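Rho GTPase-activating protein 5 (Homo sapiens, PDB 5U4V) probably acts as a GTPase-activating protein for Rho-type GTPases, and carries the pseudoGTPase domain pG1 described here. Local coordinates at residues Q133-K137 against L138-F142; Y36-G40 against K41-L45. All coordinates share one frame; numbering follows the deposited sequence.

Interaction 1 (Q133-K137 against L138-F142)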
loop_
_atom_site.group_PDB
_atom_site.type_symbol
_atom_site.label_atom_id
_atom_site.label_comp_id
_atom_site.label_asym_id
_atom_site.label_seq_id
_atom_site.Cartn_x
_atom_site.Cartn_y
_atom_site.Cartn_z
ATOM N N GLN A 133 14.191 -5.239 -0.191
ATOM C CA GLN A 133 14.367 -6.531 0.462
ATOM C C GLN A 133 13.114 -6.914 1.245
ATOM O O GLN A 133 12.720 -8.090 1.286
ATOM C CB GLN A 133 15.587 -6.534 1.361
ATOM C CG GLN A 133 16.909 -6.586 0.607
ATOM C CD GLN A 133 18.094 -6.946 1.508
ATOM O OE1 GLN A 133 18.096 -6.640 2.701
ATOM N NE2 GLN A 133 19.117 -7.592 0.934
ATOM N N LEU A 134 12.469 -5.913 1.837
ATOM C CA LEU A 134 11.200 -6.166 2.481
ATOM C C LEU A 134 10.204 -6.628 1.415
ATOM O O LEU A 134 9.523 -7.642 1.603
ATOM C CB LEU A 134 10.697 -4.944 3.253
ATOM C CG LEU A 134 9.321 -5.158 3.916
ATOM C CD1 LEU A 134 9.348 -6.406 4.799
ATOM C CD2 LEU A 134 8.805 -3.955 4.718
ATOM N N ALA A 135 10.150 -5.903 0.302
ATOM C CA ALA A 135 9.246 -6.259 -0.810
ATOM C C ALA A 135 9.525 -7.664 -1.309
ATOM O O ALA A 135 8.598 -8.448 -1.544
ATOM C CB ALA A 135 9.397 -5.268 -1.948
ATOM N N ASN A 136 10.806 -7.985 -1.444
ATOM C CA ASN A 136 11.210 -9.318 -1.875
ATOM C C ASN A 136 10.719 -10.410 -0.925
ATOM O O ASN A 136 10.206 -11.433 -1.374
ATOM C CB ASN A 136 12.707 -9.415 -2.031
ATOM C CG ASN A 136 13.123 -10.719 -2.654
ATOM O OD1 ASN A 136 12.655 -11.105 -3.746
ATOM N ND2 ASN A 136 14.004 -11.425 -1.963
ATOM N N LYS A 137 10.857 -10.169 0.381
ATOM C CA LYS A 137 10.421 -11.133 1.380
ATOM C C LYS A 137 8.912 -11.382 1.251
ATOM O O LYS A 137 8.458 -12.506 1.359
ATOM C CB LYS A 137 10.807 -10.677 2.787
ATOM C CG LYS A 137 10.296 -11.579 3.926
ATOM C CD LYS A 137 11.394 -12.055 4.890
ATOM C CE LYS A 137 10.883 -12.068 6.339
ATOM N NZ LYS A 137 11.774 -12.800 7.289
ATOM N N LEU A 138 8.147 -10.342 0.997
ATOM C CA LEU A 138 6.693 -10.500 0.896
ATOM C C LEU A 138 6.225 -10.867 -0.532
ATOM O O LEU A 138 5.055 -11.179 -0.715
ATOM C CB LEU A 138 5.972 -9.237 1.384
ATOM C CG LEU A 138 6.517 -8.571 2.663
ATOM C CD1 LEU A 138 5.989 -7.142 2.765
ATOM C CD2 LEU A 138 6.318 -9.340 3.989
ATOM N N GLN A 139 7.131 -10.825 -1.508
ATOM C CA GLN A 139 6.800 -10.995 -2.937
ATOM C C GLN A 139 5.675 -10.041 -3.361
ATOM O O GLN A 139 4.661 -10.446 -3.915
ATOM C CB GLN A 139 6.453 -12.453 -3.287
ATOM C CG GLN A 139 7.548 -13.475 -3.000
ATOM C CD GLN A 139 8.604 -13.652 -4.094
ATOM O OE1 GLN A 139 8.631 -12.948 -5.086
ATOM N NE2 GLN A 139 9.517 -14.598 -3.877
ATOM N N CYS A 140 5.859 -8.769 -3.011
ATOM C CA CYS A 140 4.884 -7.751 -3.292
ATOM C C CYS A 140 5.538 -6.653 -4.119
ATOM O O CYS A 140 6.753 -6.450 -4.013
ATOM C CB CYS A 140 4.311 -7.165 -2.009
ATOM S SG CYS A 140 5.482 -6.244 -0.989
ATOM N N PRO A 141 4.746 -5.965 -4.948
ATOM C CA PRO A 141 5.311 -4.845 -5.689
ATOM C C PRO A 141 5.843 -3.766 -4.754
ATOM O O PRO A 141 5.288 -3.513 -3.691
ATOM C CB PRO A 141 4.134 -4.296 -6.490
ATOM C CG PRO A 141 3.217 -5.476 -6.637
ATOM C CD PRO A 141 3.342 -6.211 -5.315
ATOM N N PHE A 142 6.962 -3.176 -5.155
ATOM C CA PHE A 142 7.478 -2.011 -4.481
ATOM C C PHE A 142 7.460 -0.815 -5.426
ATOM O O PHE A 142 8.114 -0.835 -6.459
ATOM C CB PHE A 142 8.887 -2.293 -3.962
ATOM C CG PHE A 142 9.548 -1.105 -3.377
ATOM C CD1 PHE A 142 8.974 -0.437 -2.330
ATOM C CD2 PHE A 142 10.753 -0.641 -3.889
ATOM C CE1 PHE A 142 9.605 0.640 -1.731
ATOM C CE2 PHE A 142 11.402 0.457 -3.312
ATOM C CZ PHE A 142 10.814 1.113 -2.236
#
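Ala135 and Cys140 are joined by the backbone bond that closes the end of helix 124-138. Cys140 N donates to Ala135 O at 3.1 Å and nearly straight, with an N-H...O angle of 167°. Gln139 N donates to Asn136 O, but from above the carbonyl plane, 75° out of it. Gln139 has positive phi, and this turns the chain off the helix. Just before Gln139, Leu138 N still makes a helical i to i-4 bond to Leu134 O.

The apolar contacts form two groups. Leu134 and Leu138 meet through their CD1 methyls, 4.0 Å apart, with the side chains crossing at a slant. Ala135 CB packs against Phe142 CB at 3.6 Å and against Cys140 SG at 4.1 Å. In Phe142, CG is anti to the backbone N (chi1 174°), which carries the ring away from the helix end, while CB keeps the contact. Leu111 of strand 109-114 touches Leu134, Ala135 and Phe142, and Ile88 of helix 78-96 touches Leu138.

The bonds from Cys140 N to Ala135 O and from Gln139 N to Asn136 O, with the positive phi of Gln139, make a Schellman motif, here ending the helix before edge strand 142-145 of a P-loop NTPase-type G-domain fold.

Interaction 2 (Y36-G40 against K41-L45); sequences YALDG and KIYEL
Tyr36 and Tyr43 face each other as an antiparallel hydrogen-bonded pair. Tyr36 N donates to Tyr43 O, and Tyr43 N donates back to Tyr36 O, each at 2.6 Å. Both donors lie in the plane of the carbonyl they reach. Leu38 and Lys41 form the next hydrogen-bonded pair. Leu38 N reaches Lys41 O at 2.9 Å. The return bond, from Lys41 N to Leu38 O, closes a type I' turn through Asp39 and Gly40. Here the donor stands above the carbonyl plane, 55° out of it. Ala37 and Ile42 form the non-hydrogen-bonded pair between these two. Ile42 CA-H also points at Tyr36 O (CA to O 3.0 Å), and Ala37 CA-H at Lys41 O. Each of these oxygens thus receives an N-H and a weaker C-H.

Tyr36, Leu38, Lys41 and Tyr43 project from one face of the hairpin. Tyr36 CD2 meets Leu45 CB at 3.7 Å. Tyr43 CE1 lies 3.9 Å from Leu38 CB, and Leu38 O sits in the plane of the Tyr43 ring, at its edge. The Lys41 chain bends at chi2 (-72°) and again further out, and folds back along Gly40 O.

The Asp39 carboxylate is paired outside the hairpin, in a salt bridge from OD1 to Arg164 NH2 of helix 156-173. Leu167 of that helix touches Leu38 and Tyr43, while helix 19-28 meets Tyr36 through Ile27 and Arg28. Beyond Tyr43, Glu44 bonds through its backbone to Asp7 and Val9, so strand 41-50 lies between edge strand 36-38 and strand 8-14.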
loop_
_atom_site.group_PDB
_atom_site.type_symbol
_atom_site.label_atom_id
_atom_site.label_comp_id
_atom_site.label_asym_id
_atom_site.label_seq_id
_atom_site.Cartn_x
_atom_site.Cartn_y
_atom_site.Cartn_z
ATOM N N TYR A 36 -13.789 5.061 -8.484
ATOM C CA TYR A 36 -12.465 5.331 -9.036
ATOM C C TYR A 36 -12.276 4.762 -10.406
ATOM O O TYR A 36 -12.674 3.649 -10.694
ATOM C CB TYR A 36 -11.383 4.839 -8.104
ATOM C CG TYR A 36 -11.489 5.448 -6.746
ATOM C CD1 TYR A 36 -10.832 6.632 -6.456
ATOM C CD2 TYR A 36 -12.285 4.870 -5.761
ATOM C CE1 TYR A 36 -10.927 7.207 -5.196
ATOM C CE2 TYR A 36 -12.405 5.444 -4.512
ATOM C CZ TYR A 36 -11.694 6.602 -4.215
ATOM O OH TYR A 36 -11.838 7.180 -2.946
ATOM N N ALA A 37 -11.660 5.555 -11.259
ATOM C CA ALA A 37 -11.418 5.179 -12.621
ATOM C C ALA A 37 -9.962 4.807 -12.808
ATOM O O ALA A 37 -9.036 5.604 -12.551
ATOM C CB ALA A 37 -11.765 6.326 -13.511
ATOM N N LEU A 38 -9.758 3.574 -13.234
ATOM C CA LEU A 38 -8.422 3.088 -13.488
ATOM C C LEU A 38 -8.447 2.170 -14.689
ATOM O O LEU A 38 -9.224 1.209 -14.731
ATOM C CB LEU A 38 -7.836 2.361 -12.261
ATOM C CG LEU A 38 -6.471 1.707 -12.491
ATOM C CD1 LEU A 38 -5.360 2.739 -12.364
ATOM C CD2 LEU A 38 -6.264 0.586 -11.466
ATOM N N ASP A 39 -7.587 2.481 -15.670
ATOM C CA ASP A 39 -7.375 1.640 -16.840
ATOM C C ASP A 39 -8.674 1.360 -17.601
ATOM O O ASP A 39 -8.876 0.265 -18.143
ATOM C CB ASP A 39 -6.672 0.332 -16.431
ATOM C CG ASP A 39 -5.200 0.537 -16.037
ATOM O OD1 ASP A 39 -4.654 1.628 -16.326
ATOM O OD2 ASP A 39 -4.570 -0.385 -15.453
ATOM N N GLY A 40 -9.558 2.357 -17.629
ATOM C CA GLY A 40 -10.854 2.212 -18.287
ATOM C C GLY A 40 -11.799 1.271 -17.562
ATOM O O GLY A 40 -12.644 0.606 -18.186
ATOM N N LYS A 41 -11.660 1.205 -16.249
ATOM C CA LYS A 41 -12.623 0.518 -15.411
ATOM C C LYS A 41 -12.954 1.396 -14.209
ATOM O O LYS A 41 -12.301 2.413 -13.945
ATOM C CB LYS A 41 -12.095 -0.826 -14.926
ATOM C CG LYS A 41 -11.543 -1.719 -15.999
ATOM C CD LYS A 41 -12.616 -2.305 -16.874
ATOM C CE LYS A 41 -12.072 -2.528 -18.277
ATOM N NZ LYS A 41 -10.667 -3.021 -18.293
ATOM N N ILE A 42 -13.974 1.005 -13.471
ATOM C CA ILE A 42 -14.413 1.826 -12.391
ATOM C C ILE A 42 -14.458 0.962 -11.188
ATOM O O ILE A 42 -15.160 -0.035 -11.160
ATOM C CB ILE A 42 -15.782 2.450 -12.679
ATOM C CG1 ILE A 42 -15.669 3.422 -13.839
ATOM C CG2 ILE A 42 -16.269 3.215 -11.478
ATOM C CD1 ILE A 42 -16.927 3.535 -14.676
ATOM N N TYR A 43 -13.695 1.350 -10.184
ATOM C CA TYR A 43 -13.581 0.554 -8.966
ATOM C C TYR A 43 -14.196 1.348 -7.838
ATOM O O TYR A 43 -13.990 2.582 -7.758
ATOM C CB TYR A 43 -12.112 0.251 -8.653
ATOM C CG TYR A 43 -11.401 -0.580 -9.705
ATOM C CD1 TYR A 43 -10.821 0.022 -10.840
ATOM C CD2 TYR A 43 -11.262 -1.976 -9.550
ATOM C CE1 TYR A 43 -10.167 -0.741 -11.800
ATOM C CE2 TYR A 43 -10.589 -2.741 -10.496
ATOM C CZ TYR A 43 -10.049 -2.113 -11.620
ATOM O OH TYR A 43 -9.427 -2.881 -12.584
ATOM N N GLU A 44 -14.939 0.674 -6.965
ATOM C CA GLU A 44 -15.221 1.307 -5.690
ATOM C C GLU A 44 -14.214 0.860 -4.644
ATOM O O GLU A 44 -14.232 -0.276 -4.217
ATOM C CB GLU A 44 -16.685 1.161 -5.233
ATOM C CG GLU A 44 -17.276 -0.236 -5.251
ATOM C CD GLU A 44 -18.595 -0.291 -4.490
ATOM O OE1 GLU A 44 -18.689 0.342 -3.404
ATOM O OE2 GLU A 44 -19.537 -0.969 -4.969
ATOM N N LEU A 45 -13.333 1.761 -4.266
ATOM C CA LEU A 45 -12.323 1.472 -3.263
ATOM C C LEU A 45 -12.742 2.044 -1.918
ATOM O O LEU A 45 -13.246 3.166 -1.817
ATOM C CB LEU A 45 -10.990 2.067 -3.688
ATOM C CG LEU A 45 -10.492 1.462 -5.010
ATOM C CD1 LEU A 45 -9.273 2.177 -5.526
ATOM C CD2 LEU A 45 -10.190 -0.026 -4.803
#

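How the interactions relate
From the N terminus, strand 8-14 and helix 19-28 come first. Interaction 2 follows, closing the tight turn between strands 36-38 and 41-50. The chain then runs through strand 69-75, helix 78-96 and strand 109-114 into helix 124-138. Interaction 1 closes the exit from that helix into strand 142-145. The two contacts are in series and neither nest nor cross. The centres of interactions 1 and 2 are about 25 Å apart. Their nearest atoms are about 12 Å apart, so they do not touch. Each involves one outermost strand of the same mixed sheet: 36-38 in interaction 2, 142-145 in interaction 1. One joins strand to strand; the other joins helix to strand.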